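Local coordinates for DNA repair and telomere maintenance protein nbs1 (Schizosaccharomyces pombe, PDB 3I0N) that serves as the adaptor subunit of the MRN complex in double-strand break repair and telomere maintenance, its FHA and BRCT domains recognising phosphorylated proteins, at residues A[223-228]-A[245-250]; A[229-234]-A[270-275]; A[161-166]-A[292-297]. All coordinates share one frame; numbering follows the deposited sequence.

Contact 1 (A[223-228]-A[245-250]); sequences INSLEG and ELLGLR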
loop_
_atom_site.group_PDB
_atom_site.type_symbol
_atom_site.label_atom_id
_atom_site.label_comp_id
_atom_site.label_asym_id
_atom_site.label_seq_id
_atom_site.Cartn_x
_atom_site.Cartn_y
_atom_site.Cartn_z
ATOM N N ILE A 223 4.861 18.218 -7.171
ATOM C CA ILE A 223 3.452 18.537 -7.325
ATOM C C ILE A 223 3.278 19.958 -7.862
ATOM O O ILE A 223 3.831 20.909 -7.321
ATOM C CB ILE A 223 2.680 18.293 -6.010
ATOM C CG1 ILE A 223 2.758 16.803 -5.650
ATOM C CG2 ILE A 223 1.228 18.761 -6.138
ATOM C CD1 ILE A 223 2.699 16.518 -4.178
ATOM N N ASN A 224 2.536 20.063 -8.962
ATOM C CA ASN A 224 2.297 21.326 -9.672
ATOM C C ASN A 224 3.564 22.012 -10.195
ATOM O O ASN A 224 3.551 23.200 -10.513
ATOM C CB ASN A 224 1.451 22.286 -8.828
ATOM C CG ASN A 224 0.065 21.731 -8.519
ATOM O OD1 ASN A 224 -0.480 21.963 -7.430
ATOM N ND2 ASN A 224 -0.512 20.994 -9.472
ATOM N N SER A 225 4.653 21.249 -10.286
ATOM C CA SER A 225 5.905 21.772 -10.831
ATOM C C SER A 225 5.774 22.168 -12.310
ATOM O O SER A 225 6.484 23.054 -12.764
ATOM C CB SER A 225 7.058 20.783 -10.625
ATOM O OG SER A 225 6.765 19.514 -11.188
ATOM N N LEU A 226 4.853 21.534 -13.041
ATOM C CA LEU A 226 4.683 21.800 -14.474
ATOM C C LEU A 226 3.339 22.406 -14.858
ATOM O O LEU A 226 2.922 22.303 -16.015
ATOM C CB LEU A 226 4.908 20.527 -15.295
ATOM C CG LEU A 226 6.280 19.870 -15.249
ATOM C CD1 LEU A 226 6.297 18.658 -16.172
ATOM C CD2 LEU A 226 7.357 20.877 -15.635
ATOM N N GLU A 227 2.663 23.037 -13.901
ATOM C CA GLU A 227 1.385 23.684 -14.183
ATOM C C GLU A 227 1.577 24.893 -15.110
ATOM O O GLU A 227 2.554 25.647 -14.985
ATOM C CB GLU A 227 0.655 24.071 -12.889
ATOM C CG GLU A 227 1.375 25.123 -12.053
ATOM C CD GLU A 227 0.569 25.618 -10.870
ATOM O OE1 GLU A 227 -0.532 25.089 -10.609
ATOM O OE2 GLU A 227 1.048 26.551 -10.200
ATOM N N GLY A 228 0.636 25.065 -16.035
ATOM C CA GLY A 228 0.779 26.035 -17.116
ATOM C C GLY A 228 1.008 25.317 -18.438
ATOM O O GLY A 228 0.473 25.728 -19.465
ATOM N N GLU A 245 -1.190 14.636 -14.188
ATOM C CA GLU A 245 -2.114 15.576 -13.546
ATOM C C GLU A 245 -1.561 16.120 -12.229
ATOM O O GLU A 245 -1.731 17.305 -11.932
ATOM C CB GLU A 245 -3.488 14.932 -13.311
ATOM C CG GLU A 245 -4.402 14.952 -14.532
ATOM C CD GLU A 245 -5.689 14.166 -14.344
ATOM O OE1 GLU A 245 -5.854 13.490 -13.301
ATOM O OE2 GLU A 245 -6.550 14.226 -15.250
ATOM N N LEU A 246 -0.903 15.258 -11.454
ATOM C CA LEU A 246 -0.296 15.664 -10.182
ATOM C C LEU A 246 0.890 16.592 -10.402
ATOM O O LEU A 246 1.220 17.392 -9.534
ATOM C CB LEU A 246 0.117 14.453 -9.331
ATOM C CG LEU A 246 -0.980 13.701 -8.567
ATOM C CD1 LEU A 246 -0.392 12.494 -7.866
ATOM C CD2 LEU A 246 -1.737 14.589 -7.560
ATOM N N LEU A 247 1.527 16.478 -11.563
ATOM C CA LEU A 247 2.587 17.409 -11.947
ATOM C C LEU A 247 2.001 18.758 -12.363
ATOM O O LEU A 247 2.728 19.730 -12.523
ATOM C CB LEU A 247 3.474 16.813 -13.061
ATOM C CG LEU A 247 4.274 15.549 -12.698
ATOM C CD1 LEU A 247 4.841 14.873 -13.937
ATOM C CD2 LEU A 247 5.389 15.854 -11.709
ATOM N N GLY A 248 0.685 18.806 -12.539
ATOM C CA GLY A 248 -0.005 20.038 -12.910
ATOM C C GLY A 248 -0.237 20.229 -14.402
ATOM O O GLY A 248 -0.649 21.308 -14.832
ATOM N N LEU A 249 0.016 19.185 -15.191
ATOM C CA LEU A 249 -0.192 19.250 -16.642
ATOM C C LEU A 249 -1.661 19.108 -17.027
ATOM O O LEU A 249 -2.393 18.314 -16.438
ATOM C CB LEU A 249 0.632 18.174 -17.367
ATOM C CG LEU A 249 2.156 18.253 -17.248
ATOM C CD1 LEU A 249 2.808 16.911 -17.557
ATOM C CD2 LEU A 249 2.712 19.340 -18.148
ATOM N N ARG A 250 -2.079 19.893 -18.015
ATOM C CA ARG A 250 -3.369 19.698 -18.673
ATOM C C ARG A 250 -3.157 18.683 -19.791
ATOM O O ARG A 250 -2.269 18.857 -20.625
ATOM C CB ARG A 250 -3.910 21.020 -19.230
ATOM C CG ARG A 250 -3.945 22.174 -18.209
ATOM C CD ARG A 250 -5.150 22.112 -17.263
ATOM N NE ARG A 250 -4.795 22.510 -15.896
ATOM C CZ ARG A 250 -4.632 21.660 -14.881
ATOM N NH1 ARG A 250 -4.809 20.357 -15.062
ATOM N NH2 ARG A 250 -4.300 22.112 -13.674
#

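Contact 2 (A[229-234]-A[270-275]); sequences FSCAML and FVVLNN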
loop_
_atom_site.group_PDB
_atom_site.type_symbol
_atom_site.label_atom_id
_atom_site.label_comp_id
_atom_site.label_asym_id
_atom_site.label_seq_id
_atom_site.Cartn_x
_atom_site.Cartn_y
_atom_site.Cartn_z
ATOM N N PHE A 229 1.794 24.235 -18.397
ATOM C CA PHE A 229 2.074 23.413 -19.577
ATOM C C PHE A 229 0.925 22.470 -19.895
ATOM O O PHE A 229 0.261 21.957 -18.997
ATOM C CB PHE A 229 3.365 22.596 -19.397
ATOM C CG PHE A 229 4.613 23.429 -19.336
ATOM C CD1 PHE A 229 5.263 23.822 -20.504
ATOM C CD2 PHE A 229 5.141 23.828 -18.114
ATOM C CE1 PHE A 229 6.422 24.603 -20.457
ATOM C CE2 PHE A 229 6.300 24.610 -18.055
ATOM C CZ PHE A 229 6.941 24.996 -19.235
ATOM N N SER A 230 0.688 22.253 -21.182
ATOM C CA SER A 230 -0.247 21.228 -21.624
ATOM C C SER A 230 0.494 20.180 -22.451
ATOM O O SER A 230 1.557 20.457 -23.012
ATOM C CB SER A 230 -1.408 21.836 -22.417
ATOM O OG SER A 230 -0.967 22.330 -23.664
ATOM N N CYS A 231 -0.064 18.974 -22.509
ATOM C CA CYS A 231 0.547 17.889 -23.257
ATOM C C CYS A 231 -0.487 16.944 -23.859
ATOM O O CYS A 231 -1.607 16.827 -23.352
ATOM C CB CYS A 231 1.522 17.118 -22.371
ATOM S SG CYS A 231 0.737 16.164 -21.079
ATOM N N ALA A 232 -0.096 16.277 -24.943
ATOM C CA ALA A 232 -0.932 15.266 -25.572
ATOM C C ALA A 232 -0.398 13.870 -25.263
ATOM O O ALA A 232 0.812 13.661 -25.228
ATOM C CB ALA A 232 -1.006 15.499 -27.068
ATOM N N MET A 233 -1.312 12.926 -25.039
ATOM C CA MET A 233 -0.968 11.560 -24.638
ATOM C C MET A 233 -1.799 10.521 -25.381
ATOM O O MET A 233 -2.937 10.786 -25.765
ATOM C CB MET A 233 -1.230 11.363 -23.149
ATOM C CG MET A 233 -0.436 12.232 -22.219
ATOM S SD MET A 233 -0.619 11.610 -20.543
ATOM C CE MET A 233 0.562 10.259 -20.559
ATOM N N LEU A 234 -1.238 9.324 -25.539
ATOM C CA LEU A 234 -1.954 8.204 -26.152
ATOM C C LEU A 234 -2.911 7.527 -25.144
ATOM O O LEU A 234 -2.979 7.924 -23.975
ATOM C CB LEU A 234 -0.963 7.203 -26.761
ATOM C CG LEU A 234 -1.328 6.581 -28.115
ATOM C CD1 LEU A 234 -0.966 7.509 -29.276
ATOM C CD2 LEU A 234 -0.638 5.246 -28.288
ATOM N N PHE A 270 4.092 19.937 -25.500
ATOM C CA PHE A 270 4.865 18.748 -25.857
ATOM C C PHE A 270 3.980 17.504 -25.896
ATOM O O PHE A 270 2.868 17.504 -25.368
ATOM C CB PHE A 270 6.067 18.541 -24.916
ATOM C CG PHE A 270 5.700 18.335 -23.458
ATOM C CD1 PHE A 270 5.479 17.055 -22.950
ATOM C CD2 PHE A 270 5.626 19.415 -22.585
ATOM C CE1 PHE A 270 5.159 16.860 -21.600
ATOM C CE2 PHE A 270 5.304 19.227 -21.234
ATOM C CZ PHE A 270 5.075 17.944 -20.745
ATOM N N VAL A 271 4.487 16.447 -26.518
ATOM C CA VAL A 271 3.741 15.208 -26.687
ATOM C C VAL A 271 4.379 14.111 -25.858
ATOM O O VAL A 271 5.602 13.972 -25.832
ATOM C CB VAL A 271 3.671 14.784 -28.192
ATOM C CG1 VAL A 271 3.147 13.358 -28.351
ATOM C CG2 VAL A 271 2.800 15.750 -28.974
ATOM N N VAL A 272 3.541 13.337 -25.175
ATOM C CA VAL A 272 4.009 12.181 -24.433
ATOM C C VAL A 272 3.603 10.918 -25.174
ATOM O O VAL A 272 2.415 10.639 -25.366
ATOM C CB VAL A 272 3.496 12.157 -22.974
ATOM C CG1 VAL A 272 3.967 10.887 -22.271
ATOM C CG2 VAL A 272 3.983 13.380 -22.216
ATOM N N LEU A 273 4.615 10.167 -25.593
ATOM C CA LEU A 273 4.429 8.954 -26.367
ATOM C C LEU A 273 4.690 7.727 -25.515
ATOM O O LEU A 273 5.425 7.792 -24.526
ATOM C CB LEU A 273 5.382 8.944 -27.564
ATOM C CG LEU A 273 5.214 9.999 -28.658
ATOM C CD1 LEU A 273 6.385 9.926 -29.615
ATOM C CD2 LEU A 273 3.900 9.832 -29.411
ATOM N N ASN A 274 4.077 6.612 -25.901
ATOM C CA ASN A 274 4.377 5.322 -25.298
ATOM C C ASN A 274 5.729 4.825 -25.784
ATOM O O ASN A 274 6.254 5.314 -26.788
ATOM C CB ASN A 274 3.303 4.291 -25.641
ATOM C CG ASN A 274 1.934 4.664 -25.112
ATOM O OD1 ASN A 274 0.917 4.252 -25.672
ATOM N ND2 ASN A 274 1.896 5.439 -24.028
ATOM N N ASN A 275 6.277 3.840 -25.080
ATOM C CA ASN A 275 7.595 3.304 -25.403
ATOM C C ASN A 275 7.676 2.685 -26.799
ATOM O O ASN A 275 8.715 2.774 -27.456
ATOM C CB ASN A 275 8.039 2.298 -24.340
ATOM C CG ASN A 275 8.171 2.919 -22.953
ATOM O OD1 ASN A 275 8.352 2.205 -21.968
ATOM N ND2 ASN A 275 8.083 4.249 -22.870
#

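Contact 3 (A[161-166]-A[292-297]); sequences ITVGTM and LTIEQL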
loop_
_atom_site.group_PDB
_atom_site.type_symbol
_atom_site.label_atom_id
_atom_site.label_comp_id
_atom_site.label_asym_id
_atom_site.label_seq_id
_atom_site.Cartn_x
_atom_site.Cartn_y
_atom_site.Cartn_z
ATOM N N ILE A 161 12.253 3.056 -12.665
ATOM C CA ILE A 161 11.074 2.669 -11.889
ATOM C C ILE A 161 9.813 2.797 -12.746
ATOM O O ILE A 161 9.787 3.568 -13.709
ATOM C CB ILE A 161 10.930 3.458 -10.554
ATOM C CG1 ILE A 161 10.799 4.968 -10.801
ATOM C CG2 ILE A 161 12.078 3.118 -9.603
ATOM C CD1 ILE A 161 10.286 5.771 -9.599
ATOM N N THR A 162 8.789 2.024 -12.400
ATOM C CA THR A 162 7.533 1.990 -13.154
ATOM C C THR A 162 6.684 3.238 -12.926
ATOM O O THR A 162 6.869 3.953 -11.943
ATOM C CB THR A 162 6.682 0.746 -12.806
ATOM O OG1 THR A 162 6.223 0.836 -11.447
ATOM C CG2 THR A 162 7.494 -0.540 -13.003
ATOM N N VAL A 163 5.747 3.476 -13.845
ATOM C CA VAL A 163 4.789 4.576 -13.729
ATOM C C VAL A 163 3.945 4.438 -12.465
ATOM O O VAL A 163 3.592 5.448 -11.850
ATOM C CB VAL A 163 3.875 4.699 -14.983
ATOM C CG1 VAL A 163 2.928 5.893 -14.846
ATOM C CG2 VAL A 163 4.714 4.855 -16.246
ATOM N N GLY A 164 3.650 3.199 -12.070
ATOM C CA GLY A 164 2.964 2.923 -10.795
ATOM C C GLY A 164 3.743 3.347 -9.551
ATOM O O GLY A 164 3.162 3.817 -8.571
ATOM N N THR A 165 5.063 3.179 -9.582
ATOM C CA THR A 165 5.899 3.592 -8.462
ATOM C C THR A 165 6.018 5.120 -8.398
ATOM O O THR A 165 5.952 5.706 -7.309
ATOM C CB THR A 165 7.286 2.939 -8.523
ATOM O OG1 THR A 165 7.135 1.533 -8.760
ATOM C CG2 THR A 165 8.048 3.159 -7.220
ATOM N N MET A 166 6.172 5.753 -9.564
ATOM C CA MET A 166 6.185 7.219 -9.666
ATOM C C MET A 166 4.911 7.819 -9.080
ATOM O O MET A 166 4.966 8.752 -8.294
ATOM C CB MET A 166 6.311 7.673 -11.120
ATOM C CG MET A 166 7.604 7.318 -11.826
ATOM S SD MET A 166 7.321 7.516 -13.588
ATOM C CE MET A 166 8.782 6.737 -14.298
ATOM N N LEU A 292 8.426 12.891 -25.984
ATOM C CA LEU A 292 9.163 12.069 -25.014
ATOM C C LEU A 292 8.310 11.011 -24.307
ATOM O O LEU A 292 7.078 11.030 -24.379
ATOM C CB LEU A 292 9.883 12.939 -23.969
ATOM C CG LEU A 292 9.227 14.105 -23.214
ATOM C CD1 LEU A 292 7.769 13.890 -22.842
ATOM C CD2 LEU A 292 10.044 14.395 -21.970
ATOM N N THR A 293 8.982 10.094 -23.617
ATOM C CA THR A 293 8.304 9.056 -22.851
ATOM C C THR A 293 8.083 9.523 -21.410
ATOM O O THR A 293 8.611 10.562 -21.007
ATOM C CB THR A 293 9.104 7.729 -22.875
ATOM O OG1 THR A 293 10.395 7.932 -22.293
ATOM C CG2 THR A 293 9.277 7.232 -24.299
ATOM N N ILE A 294 7.300 8.757 -20.650
ATOM C CA ILE A 294 7.106 9.001 -19.216
ATOM C C ILE A 294 8.430 8.884 -18.464
ATOM O O ILE A 294 8.712 9.682 -17.562
ATOM C CB ILE A 294 6.087 8.016 -18.576
ATOM C CG1 ILE A 294 4.784 7.983 -19.373
ATOM C CG2 ILE A 294 5.785 8.413 -17.109
ATOM C CD1 ILE A 294 3.936 9.206 -19.154
ATOM N N GLU A 295 9.225 7.888 -18.850
ATOM C CA GLU A 295 10.540 7.656 -18.266
ATOM C C GLU A 295 11.403 8.904 -18.403
ATOM O O GLU A 295 12.013 9.354 -17.430
ATOM C CB GLU A 295 11.234 6.466 -18.935
ATOM C CG GLU A 295 10.632 5.104 -18.598
ATOM C CD GLU A 295 9.292 4.834 -19.289
ATOM O OE1 GLU A 295 9.096 5.292 -20.442
ATOM O OE2 GLU A 295 8.437 4.152 -18.673
ATOM N N GLN A 296 11.438 9.458 -19.614
ATOM C CA GLN A 296 12.227 10.657 -19.903
ATOM C C GLN A 296 11.680 11.892 -19.186
ATOM O O GLN A 296 12.454 12.694 -18.675
ATOM C CB GLN A 296 12.355 10.892 -21.418
ATOM C CG GLN A 296 13.096 9.777 -22.155
ATOM C CD GLN A 296 13.062 9.930 -23.665
ATOM O OE1 GLN A 296 12.028 10.256 -24.252
ATOM N NE2 GLN A 296 14.198 9.692 -24.305
ATOM N N LEU A 297 10.357 12.032 -19.143
ATOM C CA LEU A 297 9.727 13.129 -18.396
ATOM C C LEU A 297 10.049 13.048 -16.902
ATOM O O LEU A 297 10.344 14.069 -16.265
ATOM C CB LEU A 297 8.208 13.176 -18.615
ATOM C CG LEU A 297 7.467 14.352 -17.942
ATOM C CD1 LEU A 297 8.032 15.725 -18.344
ATOM C CD2 LEU A 297 5.968 14.307 -18.205
#

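Contact 1 (A[223-228]-A[245-250])
Leu226 N donates to Leu247 O over 2.8 Å. A second main-chain bond, Asn224 N to Leu246 O at 3.0 Å, reaches the preceding carbonyl, so two successive acceptors at the end of helix 238-246 are taken by the type I turn from Asn224 to Glu227. Ser225 N also lies near Leu247 O, but its angle is too poor for a bond. Three alpha carbons add weaker CH...O contacts: Ile223 to Leu246 O, Asn224 to Leu247 O, and Glu227 CA to Gly248 O at 3.2 Å.

The helix closes in a Schellman motif, with Gly248 at positive phi (94°) and its N bonded to Glu245 O at 2.9 Å. Lacking a side chain, Gly248 allows the turn to settle directly on the backbone: its CA is 4.1 Å from that of Glu227. The amide of Asn224 bends back to the same glycine, ND2 lying 3.6 Å from Gly248 CA. Beyond the turn the contact becomes apolar. Leu226 and Leu249 run side by side in the same direction, both with CG anti to the carbonyl carbon, and Leu226 CB meets Leu249 CD2 at 3.8 Å. Leu297 of helix 294-297 packs on both, while Leu247 and Leu246 reach Leu170 of the first BRCT repeat.

Arg307 NH1 bonds the carbonyls of Ser225 and Glu227, and Ser225 OG bonds Cys222 O, which ties the turn down further. The contact is therefore largely main chain against main chain: the turn supplies amide donors to carbonyls left over where the helix stops, probably easing the negative end of its dipole, and the two leucines add an apolar flank.

Contact 2 (A[229-234]-A[270-275])
Cys231 sets its CB over one face of the Phe270 ring, displaced toward the rim and 4.0 Å from the centroid. The ring gets there because CG of Phe270 sits between backbone N and carbonyl carbon (chi1 61°), leaning the phenyl back toward strand 230-233. Cys231 SG stands farther off and oblique, a looser sulfur-aromatic contact at 5.2 Å from the same centroid. Farther along the same face Val272 and Met233 lie side by side and point the same way; the thioether chain bends at chi3 (80°), and Met233 CE touches Val272 CG1 at 3.9 Å. Leu244 of helix 238-246 rests on Cys231 and Met233, and Ile310 of helix 306-310 on Phe270.

On the other face the relief is shallow: small Ala232 leaves its CB 4.3 Å from Val271 CG2, with Phe254 and Cys291 packing alongside. Past the strands, Leu234 and Asn274 cross at about a right angle, the leucine branch close to the amide oxygen.

Between the faces runs a parallel pairing, twisted by 35° between strand directions. Ala232 bonds to the residues on both sides of its counterpart Val271: its N donates to Phe270 O at 3.2 Å, and its O accepts from Val272 N at 2.7 Å. These are the inner strands of the four-stranded parallel sheet of the second BRCT repeat. Main-chain bonds thus set the register and satisfy N and O of Ala232, while the apolar face of Cys231, Met233 and Phe270 meets the helices.

Contact 3 (A[161-166]-A[292-297])
Val163 and Ile294, each the first residue of its helix, bring the two backbones nearest, their CA atoms 7.4 Å apart. Both helices start with a threonine N-cap. Thr162 OG1 accepts from Thr165 N at 3.2 Å and is itself tied to Asp121. Thr293 and Gln296 form a full capping box: Gln296 N donates to Thr293 OG1 at 3.3 Å, and Thr293 N to Gln296 OE1 at 3.1 Å. Between the two helices the contact is made almost entirely by side chains.

The hub is the CG2 methyl of Ile294, which lies anti to the backbone N and is thereby turned toward helix 163-169. Val163 CG2 touches it at 3.8 Å, the two branched side chains crossing at about a right angle. Met166 comes in from the next turn with its chain extended beyond CG, placing SD 3.9 Å from the same methyl and CE near Glu295 CA, at 4.4 Å. The carboxylate of Glu295 borders this patch but is engaged elsewhere, its OE1 bonded to Asn275 ND2.

Leu243 of helix 238-246 packs on both Met166 and Ile294, and Trp298 adds to the cover over Met166. Helix 163-169 belongs to the first BRCT repeat, whereas helices 238-246 and 294-297 belong to the second. One helix of the first repeat meeting two of the second in a small apolar junction is consistent with the three-helix interface of canonical tandem BRCT domains, as in BRCA1.

Overall arrangement
This chain is the N-terminal FHA/BRCT-repeat region of Nbs1, and all three contacts lie in its BRCT pair, on one side of the chain's centre. Contacts 1 and 2 belong to the second repeat; contact 3 joins it to the first, which contact 1 also borders through Leu170. Their centres are about 13 Å (1 to 2), 15 Å (1 to 3) and 12 Å (2 to 3) apart. Arg250 N and O probably bond Phe229 O and Cys231 N, continuing contact 1 into the sheet of contact 2. Val272 CG1 meets Ile294 CD1 at 3.5 Å, so the sheet backs the repeat-repeat junction. Leu297 ties contact 3 to contact 1, and helix 238-246 touches all three.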